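Local coordinates for glutamate--tRNA ligase (Elizabethkingia anophelis, PDB 6B1Z), which probably attaches glutamate to the 3' end of its cognate tRNA in an ATP-dependent reaction, as a class I aminoacyl-tRNA synthetase, at residues L114-P119 with T165-R170; F307-A312 with K322-M327; G85-Y90 with E220-H225; K172-R177 with V191-L196; L388-L393 with M491-K496. One frame throughout, in Å; residues are numbered along the deposited sequence. Where two conformers were deposited one is given.

Interaction 1 of 5, residues L114-P119 with T165-R170; sequences LAFDTP and TPYVIR
Two torsions bring Phe116 and Tyr167 alongside one another. Phe116 has CG anti to its carbonyl carbon (chi1 -61°), whereas Tyr167 holds CG between the backbone N and the carbonyl carbon (chi1 64°), and the two side chains point the same way. Phe116 CE2 rests on Tyr167 CB at 3.6 Å. The rings are neither stacked nor edge-to-face, with planes 62° apart. Phe116 CD2 also meets Thr165 CG2 at 3.8 Å. Leu114 continues the same apolar layer, its CD2 lying 3.9 Å from both Tyr167 CE1 and Ile169 CG1, and helix 154-162 packs against it through Leu160 and Leu161. On the other face, Ala115 CB meets Val168 CG2 and the in-plane edge of the Arg170 guanidinium. The Arg170 tip is engaged by the carbonyl of Asp198 and the ring of Tyr138, and a water joins its NH2 to Asp117 OD1. Between the layers run two backbone bonds, Ala115 N to Val168 O and Val168 N to Ala115 O, both 2.9 Å. A second water links Phe116 O to Pro166 O just beyond. Here the antiparallel ladder of strands 112-115 and 168-171 gives way to loop, consistent with the acceptor-binding insertion in the Rossmann fold of class I glutamyl-tRNA synthetases.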
# COMPACT_ATOMS: atom_id res chain seq x y z
N LEU A 114 2.36 27.22 -29.95
CA LEU A 114 1.16 26.51 -30.38
C LEU A 114 1.53 25.42 -31.38
O LEU A 114 2.36 25.64 -32.27
CB LEU A 114 0.16 27.47 -31.02
CG LEU A 114 -0.08 28.82 -30.32
CD1 LEU A 114 -1.12 29.62 -31.09
CD2 LEU A 114 -0.49 28.62 -28.88
N ALA A 115 0.90 24.25 -31.25
CA ALA A 115 1.20 23.14 -32.15
C ALA A 115 -0.09 22.54 -32.68
O ALA A 115 -1.03 22.29 -31.91
CB ALA A 115 2.04 22.06 -31.45
N PHE A 116 -0.14 22.33 -33.99
CA PHE A 116 -1.36 21.97 -34.71
C PHE A 116 -1.34 20.53 -35.22
O PHE A 116 -2.29 20.12 -35.90
CB PHE A 116 -1.58 22.92 -35.89
CG PHE A 116 -1.75 24.37 -35.48
CD1 PHE A 116 -0.67 25.24 -35.51
CD2 PHE A 116 -2.98 24.85 -35.08
CE1 PHE A 116 -0.81 26.57 -35.13
CE2 PHE A 116 -3.14 26.19 -34.71
CZ PHE A 116 -2.05 27.04 -34.73
N ASP A 117 -0.31 19.75 -34.88
CA ASP A 117 -0.17 18.42 -35.46
C ASP A 117 -1.32 17.52 -35.04
O ASP A 117 -1.73 17.49 -33.88
CB ASP A 117 1.16 17.80 -35.03
CG ASP A 117 2.29 18.80 -35.06
OD1 ASP A 117 2.48 19.51 -34.05
OD2 ASP A 117 2.98 18.88 -36.10
N THR A 118 -1.85 16.78 -36.01
CA THR A 118 -2.92 15.84 -35.72
C THR A 118 -2.34 14.51 -35.23
O THR A 118 -1.15 14.24 -35.42
CB THR A 118 -3.77 15.60 -36.96
OG1 THR A 118 -3.00 14.89 -37.94
CG2 THR A 118 -4.27 16.92 -37.55
N PRO A 119 -3.16 13.67 -34.60
CA PRO A 119 -2.65 12.35 -34.19
C PRO A 119 -2.11 11.52 -35.34
O PRO A 119 -1.11 10.82 -35.18
CB PRO A 119 -3.88 11.70 -33.54
CG PRO A 119 -4.63 12.86 -32.98
CD PRO A 119 -4.50 13.93 -34.05
N THR A 165 -8.73 25.87 -35.94
CA THR A 165 -7.96 24.64 -35.99
C THR A 165 -7.56 24.22 -34.58
O THR A 165 -7.01 25.04 -33.84
CB THR A 165 -6.70 24.84 -36.85
OG1 THR A 165 -7.07 25.38 -38.12
CG2 THR A 165 -5.98 23.52 -37.06
N PRO A 166 -7.83 22.98 -34.18
CA PRO A 166 -7.40 22.53 -32.84
C PRO A 166 -5.89 22.65 -32.68
O PRO A 166 -5.13 22.37 -33.60
CB PRO A 166 -7.84 21.06 -32.80
CG PRO A 166 -8.96 20.98 -33.80
CD PRO A 166 -8.61 21.95 -34.89
N TYR A 167 -5.47 23.05 -31.48
CA TYR A 167 -4.04 23.16 -31.19
C TYR A 167 -3.78 22.83 -29.72
O TYR A 167 -4.65 22.99 -28.86
CB TYR A 167 -3.48 24.56 -31.51
CG TYR A 167 -4.07 25.69 -30.67
CD1 TYR A 167 -3.51 26.05 -29.45
CD2 TYR A 167 -5.18 26.40 -31.11
CE1 TYR A 167 -4.04 27.07 -28.69
CE2 TYR A 167 -5.72 27.42 -30.36
CZ TYR A 167 -5.15 27.76 -29.15
OH TYR A 167 -5.70 28.78 -28.40
N VAL A 168 -2.56 22.36 -29.46
CA VAL A 168 -2.06 22.21 -28.10
C VAL A 168 -1.04 23.30 -27.87
O VAL A 168 -0.54 23.94 -28.81
CB VAL A 168 -1.45 20.82 -27.83
CG1 VAL A 168 -2.49 19.70 -27.99
CG2 VAL A 168 -0.22 20.57 -28.73
N ILE A 169 -0.72 23.54 -26.61
CA ILE A 169 0.38 24.44 -26.26
C ILE A 169 1.52 23.58 -25.74
O ILE A 169 1.32 22.77 -24.83
CB ILE A 169 -0.05 25.49 -25.22
CG1 ILE A 169 -1.15 26.38 -25.80
CG2 ILE A 169 1.17 26.30 -24.75
CD1 ILE A 169 -1.85 27.24 -24.77
N ARG A 170 2.70 23.75 -26.33
CA ARG A 170 3.88 22.99 -25.95
C ARG A 170 4.91 23.88 -25.28
O ARG A 170 5.00 25.07 -25.57
CB ARG A 170 4.54 22.34 -27.17
CG ARG A 170 3.80 21.11 -27.66
CD ARG A 170 4.50 20.50 -28.88
NE ARG A 170 3.74 19.36 -29.39
CZ ARG A 170 3.86 18.11 -28.94
NH1 ARG A 170 4.73 17.82 -27.97
NH2 ARG A 170 3.12 17.15 -29.47
O HOH W 1 -4.99 20.35 -35.39
O HOH W 2 1.63 18.68 -31.47

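Interaction 2 of 5, residues F307-A312 with K322-M327; sequences FINMVA and KEIVSM
Asn309 reads the backbone of 322-327 with both ends of its carboxamide. Its OD1 accepts from Val325 N at 3.0 Å over a fairly straight bond, 165° at the hydrogen, with the donor tilted from the carbonyl plane of the side chain. Its ND2 gives a hydrogen to Glu323 O, also at 3.0 Å, meeting that carbonyl nearly along the C=O axis. One flat group therefore spans Ile324, pairing with the C=O before it and the N-H after it. A third bond, from Tyr358 OH in helix 348-361, reaches OD1 as well, so the oxygen is gripped by two donors and the flip of the amide is settled by its partners. CG of Asn309 stands anti to the backbone N (chi1 -162°), which sets CG on the loop side; the amide ends are then fixed by the groups they bond.

Packing surrounds this polar centre. Val325 crosses the Asn309 side chain at about a right angle and lays CG2 3.7 Å from ND2, while Ile324 CD1 comes to 4.1 Å from OD1. Phe354 touches both Asn309 and Ile324. Farther out, Ile308 CG1 and Met327 CE make a looser apolar contact of 4.4 Å. The loop then runs into helix 327-333, where Ser326 is the N-cap and its N bonds Glu329 OE1, as in a capping box. The whole is a helix-loop-helix connection in the catalytic part of the synthetase, fastened by a buried asparagine that pairs with main chain.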
# COMPACT_ATOMS: atom_id res chain seq x y z
N PHE A 307 0.52 -2.67 9.05
CA PHE A 307 0.68 -2.34 7.64
C PHE A 307 1.49 -1.06 7.44
O PHE A 307 2.45 -1.04 6.66
CB PHE A 307 -0.70 -2.20 7.00
CG PHE A 307 -0.67 -1.75 5.56
CD1 PHE A 307 -0.13 -2.56 4.58
CD2 PHE A 307 -1.19 -0.51 5.21
CE1 PHE A 307 -0.11 -2.14 3.25
CE2 PHE A 307 -1.18 -0.07 3.89
CZ PHE A 307 -0.64 -0.89 2.91
N ILE A 308 1.12 0.02 8.14
CA ILE A 308 1.80 1.29 7.88
C ILE A 308 3.20 1.30 8.48
O ILE A 308 4.11 1.93 7.93
CB ILE A 308 0.91 2.46 8.33
CG1 ILE A 308 1.34 3.74 7.59
CG2 ILE A 308 0.92 2.61 9.87
CD1 ILE A 308 1.16 3.64 6.07
N ASN A 309 3.43 0.55 9.57
CA ASN A 309 4.79 0.37 10.08
C ASN A 309 5.67 -0.31 9.02
O ASN A 309 6.82 0.09 8.79
CB ASN A 309 4.72 -0.45 11.39
CG ASN A 309 5.98 -0.36 12.28
OD1 ASN A 309 5.92 -0.71 13.46
ND2 ASN A 309 7.11 0.04 11.71
N MET A 310 5.13 -1.34 8.37
CA MET A 310 5.88 -2.04 7.32
C MET A 310 6.19 -1.10 6.15
O MET A 310 7.33 -1.04 5.66
CB MET A 310 5.07 -3.25 6.86
CG MET A 310 5.70 -4.05 5.70
SD MET A 310 5.34 -3.37 4.06
CE MET A 310 3.61 -3.72 3.90
N VAL A 311 5.19 -0.33 5.71
CA VAL A 311 5.39 0.55 4.56
C VAL A 311 6.43 1.61 4.87
O VAL A 311 7.28 1.92 4.03
CB VAL A 311 4.04 1.17 4.14
CG1 VAL A 311 4.27 2.24 3.05
CG2 VAL A 311 3.11 0.08 3.59
N ALA A 312 6.40 2.16 6.08
CA ALA A 312 7.35 3.20 6.46
C ALA A 312 8.79 2.73 6.32
O ALA A 312 9.67 3.51 5.95
CB ALA A 312 7.10 3.64 7.91
N LYS A 322 14.95 1.01 15.99
CA LYS A 322 13.74 0.43 16.57
C LYS A 322 12.74 0.17 15.45
O LYS A 322 12.29 1.12 14.79
CB LYS A 322 13.16 1.36 17.63
CG LYS A 322 11.98 0.80 18.39
CD LYS A 322 11.49 1.79 19.43
CE LYS A 322 10.22 1.32 20.11
NZ LYS A 322 9.61 2.41 20.92
N GLU A 323 12.39 -1.10 15.25
CA GLU A 323 11.56 -1.45 14.09
C GLU A 323 10.08 -1.21 14.34
O GLU A 323 9.36 -0.81 13.42
CB GLU A 323 11.76 -2.92 13.74
CG GLU A 323 13.09 -3.25 13.16
CD GLU A 323 13.06 -4.61 12.53
OE1 GLU A 323 13.27 -5.62 13.25
OE2 GLU A 323 12.78 -4.68 11.32
N ILE A 324 9.60 -1.51 15.54
CA ILE A 324 8.19 -1.37 15.87
C ILE A 324 7.97 0.04 16.39
O ILE A 324 8.51 0.42 17.43
CB ILE A 324 7.75 -2.41 16.90
CG1 ILE A 324 7.96 -3.83 16.35
CG2 ILE A 324 6.30 -2.19 17.29
CD1 ILE A 324 6.98 -4.21 15.26
N VAL A 325 7.20 0.83 15.65
CA VAL A 325 6.94 2.23 16.01
C VAL A 325 5.49 2.56 15.67
O VAL A 325 4.96 2.13 14.64
CB VAL A 325 7.90 3.21 15.31
CG1 VAL A 325 9.21 3.32 16.09
CG2 VAL A 325 8.14 2.80 13.88
N SER A 326 4.86 3.34 16.55
CA SER A 326 3.53 3.87 16.34
C SER A 326 3.58 5.06 15.38
O SER A 326 4.64 5.63 15.11
CB SER A 326 2.93 4.33 17.66
OG SER A 326 3.60 5.50 18.12
N MET A 327 2.41 5.47 14.90
CA MET A 327 2.34 6.68 14.08
C MET A 327 2.92 7.88 14.83
O MET A 327 3.65 8.69 14.24
CB MET A 327 0.90 6.96 13.66
CG MET A 327 0.72 8.16 12.73
SD MET A 327 1.44 7.90 11.10
CE MET A 327 0.15 6.93 10.33

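Interaction 3 of 5, residues G85-Y90 with E220-H225; sequences GPYAPY and EMKITH
The Tyr87 ring is sandwiched between Met221 CA, 3.9 Å above one face, and Pro86 CB, 4.1 Å above the other, both offset toward the rim. The methionine side is a CH-pi contact. It is built on a Schellman motif: helix 210-220 ends here, Lys222 takes up positive phi as the C-prime residue, and the turn presents Met221 to the ring. Glu220 O approaches the same tyrosine obliquely, 3.4 Å from CD1. At the far end of the ring, Lys222 crosses Tyr87 at about a right angle, and its aliphatic CD and CE each come to 3.4 Å from Tyr87 OH.

The second ring is reached by the extended Met221 side chain, in which chi2 (-176°) carries SD outward and chi3 (172°) carries CE on. Met221 SD lies 5.1 Å from the Tyr90 ring centroid, an oblique Met-aromatic contact, and Met221 CE is 3.7 Å from Tyr90 CD1. On one face of Tyr90 sits the carbonyl oxygen of Tyr87, and at its edge, in plane, Gly85 C. Arg95 supports the loop by donating to the carbonyls of Tyr87 and Pro89, while Arg13 of strand 13-16 donates to Met221 O. No hydrogen bond joins the two segments directly; the loop is folded upon itself, with a type I turn from Gly85 to Ala88 and a cis peptide before Pro89. Tyr90 OH also bonds Glu79, and it accepts from Tyr87 N at 3.0 Å.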
# COMPACT_ATOMS: atom_id res chain seq x y z
N GLY A 85 -10.82 23.80 2.42
CA GLY A 85 -9.56 24.43 2.73
C GLY A 85 -9.43 25.77 2.03
O GLY A 85 -10.24 26.12 1.16
N PRO A 86 -8.37 26.51 2.35
CA PRO A 86 -8.24 27.89 1.86
C PRO A 86 -7.93 28.01 0.37
O PRO A 86 -8.05 29.12 -0.17
CB PRO A 86 -7.09 28.45 2.70
CG PRO A 86 -6.28 27.24 3.09
CD PRO A 86 -7.29 26.14 3.28
N TYR A 87 -7.53 26.94 -0.30
CA TYR A 87 -7.15 26.99 -1.71
C TYR A 87 -8.04 26.10 -2.57
O TYR A 87 -7.64 25.65 -3.63
CB TYR A 87 -5.68 26.62 -1.90
CG TYR A 87 -4.78 27.52 -1.09
CD1 TYR A 87 -4.59 28.85 -1.47
CD2 TYR A 87 -4.17 27.08 0.07
CE1 TYR A 87 -3.80 29.69 -0.73
CE2 TYR A 87 -3.37 27.92 0.82
CZ TYR A 87 -3.20 29.23 0.41
OH TYR A 87 -2.41 30.09 1.13
N ALA A 88 -9.28 25.87 -2.12
CA ALA A 88 -10.22 25.11 -2.91
C ALA A 88 -10.47 25.80 -4.25
O ALA A 88 -10.37 27.03 -4.34
CB ALA A 88 -11.52 24.95 -2.14
N PRO A 89 -10.83 25.05 -5.31
CA PRO A 89 -11.12 23.61 -5.33
C PRO A 89 -9.88 22.72 -5.24
O PRO A 89 -8.84 23.02 -5.81
CB PRO A 89 -11.80 23.40 -6.69
CG PRO A 89 -12.25 24.76 -7.12
CD PRO A 89 -11.20 25.69 -6.58
N TYR A 90 -10.02 21.61 -4.52
CA TYR A 90 -8.95 20.64 -4.43
C TYR A 90 -9.10 19.52 -5.45
O TYR A 90 -8.39 18.51 -5.36
CB TYR A 90 -8.85 20.07 -3.00
CG TYR A 90 -8.36 21.14 -2.04
CD1 TYR A 90 -7.01 21.40 -1.91
CD2 TYR A 90 -9.27 21.92 -1.31
CE1 TYR A 90 -6.55 22.40 -1.06
CE2 TYR A 90 -8.82 22.92 -0.46
CZ TYR A 90 -7.47 23.15 -0.33
OH TYR A 90 -7.01 24.14 0.50
N GLU A 220 -0.02 27.97 -6.40
CA GLU A 220 -1.22 28.58 -5.82
C GLU A 220 -1.48 28.08 -4.40
O GLU A 220 -1.94 28.84 -3.54
CB GLU A 220 -2.44 28.32 -6.70
CG GLU A 220 -2.40 29.03 -8.05
CD GLU A 220 -2.31 30.54 -7.92
OE1 GLU A 220 -3.35 31.18 -7.70
OE2 GLU A 220 -1.19 31.09 -8.04
N MET A 221 -1.22 26.79 -4.14
CA MET A 221 -1.49 26.21 -2.83
C MET A 221 -0.31 26.35 -1.88
O MET A 221 -0.35 25.79 -0.78
CB MET A 221 -1.88 24.73 -2.98
CG MET A 221 -3.13 24.52 -3.81
SD MET A 221 -3.64 22.80 -3.89
CE MET A 221 -5.23 22.99 -4.72
N LYS A 222 0.72 27.11 -2.29
CA LYS A 222 1.85 27.45 -1.43
C LYS A 222 2.55 26.19 -0.91
O LYS A 222 2.96 26.12 0.25
CB LYS A 222 1.43 28.39 -0.29
CG LYS A 222 0.80 29.70 -0.83
CD LYS A 222 0.81 30.81 0.20
CE LYS A 222 0.03 32.02 -0.31
NZ LYS A 222 0.57 32.56 -1.59
N ILE A 223 2.68 25.20 -1.79
CA ILE A 223 3.40 23.97 -1.46
C ILE A 223 4.88 24.27 -1.31
O ILE A 223 5.48 24.98 -2.13
CB ILE A 223 3.16 22.91 -2.55
CG1 ILE A 223 1.66 22.56 -2.63
CG2 ILE A 223 4.01 21.65 -2.30
CD1 ILE A 223 1.05 22.08 -1.31
N THR A 224 5.49 23.74 -0.24
CA THR A 224 6.91 23.95 0.01
C THR A 224 7.78 22.76 -0.37
O THR A 224 8.96 22.95 -0.71
CB THR A 224 7.15 24.28 1.49
OG1 THR A 224 6.74 23.18 2.31
CG2 THR A 224 6.38 25.54 1.90
N HIS A 225 7.25 21.54 -0.29
CA HIS A 225 8.03 20.33 -0.52
C HIS A 225 7.18 19.37 -1.33
O HIS A 225 6.09 18.98 -0.89
CB HIS A 225 8.45 19.66 0.79
CG HIS A 225 9.38 20.48 1.63
ND1 HIS A 225 8.96 21.57 2.36
CD2 HIS A 225 10.71 20.37 1.85
CE1 HIS A 225 9.99 22.09 3.00
NE2 HIS A 225 11.07 21.38 2.71

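Interaction 4 of 5, residues K172-R177 with V191-L196; sequences KMPLDR and VNTNTL
Thr193 reaches into the bend of 172-177, where its CB already lies 3.3 Å from Pro174 O. From there the branches part. OG1, set between the backbone N and the carbonyl carbon (chi1 54°), donates to Pro174 O at 2.7 Å from above that carbonyl's plane and accepts from Arg177 N at 3.0 Å. CG2 turns instead to Arg177 O and to the sulfur of Met173, whose CE rests 3.6 Å from Leu196 CB. Thr193 N completes the grip by donating to Arg177 O at 2.8 Å.

The flanking asparagines hold Asp176. Asn194 OD1 accepts from Asp176 N, the donor standing 44° out of the carboxamide plane, and Asn192 ND2 donates in its own amide plane to Asp176 OD1 at 2.9 Å. Asn192 OD1 is meanwhile taken by Asn194 N in an Asx turn, which fixes the rotation of the amide. Arg177 leads its guanidinium away to a salt bridge with Glu244. The loop is thus tied beside hairpin 178-183/187-192 by short polar side chains. The five bonds across this contact all come from neutral donors, and one meets a charged acceptor: the Asn192 amide N-H would probably help to stabilise the negative charge of Asp176.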
# COMPACT_ATOMS: atom_id res chain seq x y z
N LYS A 172 8.61 25.19 -24.96
CA LYS A 172 9.73 25.34 -25.90
C LYS A 172 11.04 25.06 -25.18
O LYS A 172 11.61 25.93 -24.51
CB LYS A 172 9.72 26.74 -26.51
CG LYS A 172 10.73 26.93 -27.64
CD LYS A 172 10.64 28.35 -28.18
CE LYS A 172 11.63 28.59 -29.30
NZ LYS A 172 13.01 28.78 -28.77
N MET A 173 11.55 23.84 -25.33
CA MET A 173 12.78 23.46 -24.64
C MET A 173 13.93 24.34 -25.12
O MET A 173 14.14 24.46 -26.33
CB MET A 173 13.15 22.00 -24.88
CG MET A 173 12.77 21.08 -23.76
SD MET A 173 13.60 21.47 -22.21
CE MET A 173 12.38 20.68 -21.15
N PRO A 174 14.68 24.97 -24.21
CA PRO A 174 15.85 25.75 -24.60
C PRO A 174 16.86 24.91 -25.38
O PRO A 174 16.97 23.70 -25.19
CB PRO A 174 16.44 26.21 -23.26
CG PRO A 174 15.28 26.20 -22.31
CD PRO A 174 14.36 25.09 -22.76
N LEU A 175 17.61 25.60 -26.25
CA LEU A 175 18.74 25.00 -26.96
C LEU A 175 19.95 24.86 -26.03
O LEU A 175 20.44 25.85 -25.48
CB LEU A 175 19.09 25.86 -28.17
CG LEU A 175 20.33 25.43 -28.98
CD1 LEU A 175 20.16 24.01 -29.50
CD2 LEU A 175 20.62 26.39 -30.12
N ASP A 176 20.44 23.62 -25.88
CA ASP A 176 21.76 23.34 -25.29
C ASP A 176 22.00 24.12 -23.99
O ASP A 176 22.96 24.86 -23.84
CB ASP A 176 22.84 23.65 -26.33
CG ASP A 176 24.23 23.18 -25.91
OD1 ASP A 176 24.33 22.37 -24.97
OD2 ASP A 176 25.24 23.64 -26.51
N ARG A 177 21.08 23.92 -23.04
CA ARG A 177 21.17 24.58 -21.75
C ARG A 177 21.35 23.52 -20.68
O ARG A 177 20.66 22.50 -20.69
CB ARG A 177 19.92 25.43 -21.51
CG ARG A 177 19.97 26.20 -20.20
CD ARG A 177 18.75 27.12 -20.04
NE ARG A 177 18.67 27.54 -18.65
CZ ARG A 177 17.62 28.20 -18.15
NH1 ARG A 177 16.63 28.56 -18.95
NH2 ARG A 177 17.59 28.52 -16.86
N VAL A 191 21.32 18.14 -16.16
CA VAL A 191 20.62 17.64 -17.35
C VAL A 191 20.76 18.69 -18.46
O VAL A 191 20.49 19.86 -18.20
CB VAL A 191 19.12 17.41 -17.05
CG1 VAL A 191 18.30 17.13 -18.32
CG2 VAL A 191 18.93 16.32 -15.99
N ASN A 192 21.12 18.28 -19.67
CA ASN A 192 21.09 19.19 -20.80
C ASN A 192 19.71 19.16 -21.45
O ASN A 192 19.16 18.09 -21.71
CB ASN A 192 22.18 18.83 -21.82
CG ASN A 192 22.40 19.93 -22.86
OD1 ASN A 192 21.52 20.22 -23.67
ND2 ASN A 192 23.58 20.55 -22.82
N THR A 193 19.16 20.35 -21.74
CA THR A 193 17.85 20.42 -22.37
C THR A 193 17.79 19.73 -23.73
O THR A 193 16.69 19.39 -24.19
CB THR A 193 17.40 21.88 -22.51
OG1 THR A 193 18.40 22.65 -23.21
CG2 THR A 193 17.20 22.48 -21.15
N ASN A 194 18.93 19.52 -24.40
CA ASN A 194 18.89 18.78 -25.65
C ASN A 194 18.40 17.35 -25.48
O ASN A 194 18.01 16.72 -26.47
CB ASN A 194 20.28 18.74 -26.29
CG ASN A 194 20.71 20.08 -26.87
OD1 ASN A 194 19.92 21.00 -27.01
ND2 ASN A 194 21.99 20.17 -27.21
N THR A 195 18.42 16.81 -24.26
CA THR A 195 17.89 15.47 -24.01
C THR A 195 16.40 15.48 -23.69
O THR A 195 15.82 14.41 -23.47
CB THR A 195 18.64 14.79 -22.84
OG1 THR A 195 18.31 15.44 -21.60
CG2 THR A 195 20.16 14.82 -23.04
N LEU A 196 15.77 16.65 -23.65
CA LEU A 196 14.39 16.80 -23.19
C LEU A 196 13.48 17.21 -24.34
O LEU A 196 13.93 17.65 -25.40
CB LEU A 196 14.33 17.84 -22.06
CG LEU A 196 15.28 17.57 -20.88
CD1 LEU A 196 15.20 18.71 -19.88
CD2 LEU A 196 14.98 16.21 -20.22
O HOH W 3 17.05 21.58 -26.94

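Interaction 5 of 5, residues L388-L393 with M491-K496; sequences LKIIGL and MEMIGK
Met493 fills the space between the helices and touches three residues of 388-393. Its CE presses on Lys389 CD at 3.5 Å, tighter than ordinary van der Waals contact, and its SD lies 3.6 Å from Lys389 CB. SD also slides past Ile390 CG1 at 4.1 Å, while CG meets Leu393 CD1 at 3.8 Å. Bends at chi2 (-58°) and chi3 (98°) curl the methionine so that its sulfur and methyl lie against the lysine stem. The methylenes of Lys389 serve as the apolar partner; its NZ and Glu492 OE2 stay 4.8 Å apart, with the two side chains crossing at about a right angle and Glu492 poorly ordered.

In the next shell, Phe411 lies against both Ile390 and Met493, joined by Phe412 on Ile390. Lys386 NZ bonds the carbonyl oxygen of Met493, and Glu492 OE1 accepts from Ala449 N, so polar groups tie this part of helix 487-507 to its neighbours. The short helical segments run roughly antiparallel, at 145°, with axes 11.0 Å apart, a spacing bridged mainly by long side chains. Such helix-on-helix contact, with one methionine reaching between neighbours, belongs to the helical anticodon-binding domain at the C-terminal end of this synthetase.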
# COMPACT_ATOMS: atom_id res chain seq x y z
N LEU A 388 -12.53 -16.08 24.28
CA LEU A 388 -11.41 -15.31 24.81
C LEU A 388 -10.29 -16.23 25.28
O LEU A 388 -9.11 -15.92 25.09
CB LEU A 388 -11.87 -14.41 25.96
CG LEU A 388 -12.74 -13.22 25.57
CD1 LEU A 388 -13.19 -12.52 26.85
CD2 LEU A 388 -12.01 -12.23 24.71
N LYS A 389 -10.64 -17.36 25.90
CA LYS A 389 -9.61 -18.29 26.35
C LYS A 389 -8.89 -18.92 25.16
O LYS A 389 -7.66 -19.09 25.20
CB LYS A 389 -10.24 -19.37 27.24
CG LYS A 389 -10.65 -18.84 28.61
CD LYS A 389 -10.91 -19.96 29.59
CE LYS A 389 -11.29 -19.44 30.97
NZ LYS A 389 -12.73 -19.06 31.05
N ILE A 390 -9.62 -19.24 24.09
CA ILE A 390 -8.98 -19.79 22.89
C ILE A 390 -8.04 -18.76 22.28
O ILE A 390 -6.90 -19.08 21.92
CB ILE A 390 -10.05 -20.27 21.89
CG1 ILE A 390 -10.75 -21.53 22.43
CG2 ILE A 390 -9.43 -20.50 20.49
CD1 ILE A 390 -12.00 -21.94 21.67
N ILE A 391 -8.48 -17.50 22.19
CA ILE A 391 -7.61 -16.43 21.68
C ILE A 391 -6.34 -16.35 22.51
O ILE A 391 -5.23 -16.27 21.96
CB ILE A 391 -8.37 -15.09 21.65
CG1 ILE A 391 -9.47 -15.10 20.58
CG2 ILE A 391 -7.41 -13.91 21.44
CD1 ILE A 391 -10.47 -13.95 20.76
N GLY A 392 -6.47 -16.39 23.84
CA GLY A 392 -5.29 -16.31 24.69
C GLY A 392 -4.33 -17.46 24.47
O GLY A 392 -3.11 -17.28 24.53
N LEU A 393 -4.86 -18.66 24.21
CA LEU A 393 -4.04 -19.85 24.00
C LEU A 393 -3.38 -19.86 22.63
O LEU A 393 -2.37 -20.56 22.45
CB LEU A 393 -4.88 -21.12 24.13
CG LEU A 393 -5.41 -21.53 25.50
CD1 LEU A 393 -6.48 -22.60 25.33
CD2 LEU A 393 -4.25 -22.04 26.34
N MET A 491 -8.27 -29.83 26.90
CA MET A 491 -9.34 -30.57 27.56
C MET A 491 -10.32 -29.63 28.25
O MET A 491 -11.53 -29.81 28.15
CB MET A 491 -8.75 -31.56 28.57
CG MET A 491 -7.97 -32.69 27.91
SD MET A 491 -6.80 -33.50 29.02
CE MET A 491 -7.92 -34.51 29.98
N GLU A 492 -9.80 -28.59 28.93
CA GLU A 492 -10.68 -27.62 29.57
C GLU A 492 -11.58 -26.93 28.55
O GLU A 492 -12.76 -26.66 28.83
CB GLU A 492 -9.86 -26.59 30.34
CG GLU A 492 -10.71 -25.51 31.01
CD GLU A 492 -9.89 -24.37 31.58
OE1 GLU A 492 -8.77 -24.63 32.07
OE2 GLU A 492 -10.36 -23.21 31.54
N MET A 493 -11.05 -26.63 27.36
CA MET A 493 -11.81 -25.89 26.37
C MET A 493 -12.95 -26.72 25.80
O MET A 493 -14.08 -26.23 25.67
CB MET A 493 -10.88 -25.40 25.25
CG MET A 493 -9.91 -24.29 25.64
SD MET A 493 -10.70 -22.79 26.28
CE MET A 493 -10.55 -23.07 28.05
N ILE A 494 -12.68 -27.98 25.46
CA ILE A 494 -13.74 -28.80 24.86
C ILE A 494 -14.63 -29.45 25.91
O ILE A 494 -15.73 -29.92 25.57
CB ILE A 494 -13.15 -29.88 23.93
CG1 ILE A 494 -12.32 -30.90 24.73
CG2 ILE A 494 -12.33 -29.24 22.82
CD1 ILE A 494 -11.78 -32.04 23.89
N GLY A 495 -14.21 -29.49 27.17
CA GLY A 495 -15.05 -29.97 28.25
C GLY A 495 -14.91 -31.46 28.51
O GLY A 495 -14.38 -32.23 27.70
N LYS A 496 -15.43 -31.88 29.67
CA LYS A 496 -15.29 -33.26 30.12
C LYS A 496 -15.95 -34.23 29.15
O LYS A 496 -15.35 -35.23 28.75
CB LYS A 496 -15.86 -33.42 31.53

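Side by side, the five contacts show how chemistry follows location. None is wholly core: interactions 1, 2, 3 and 5 are partly buried, whereas interaction 4 is a surface contact. Interactions 1 and 4 adjoin in sequence, with strand 168-171 leading from one into the other, yet the first relies on sheet pairing and apolar layers and the second on side-chain hydrogen bonds to a loop. Both are nested within the chain closed by interaction 3, which has no hydrogen bond across it. Interaction 2 uses one amide. Interaction 5, the only one of the five between two helices of the anticodon-binding domain, is largely apolar, its centre about 74 Å from that of interaction 1.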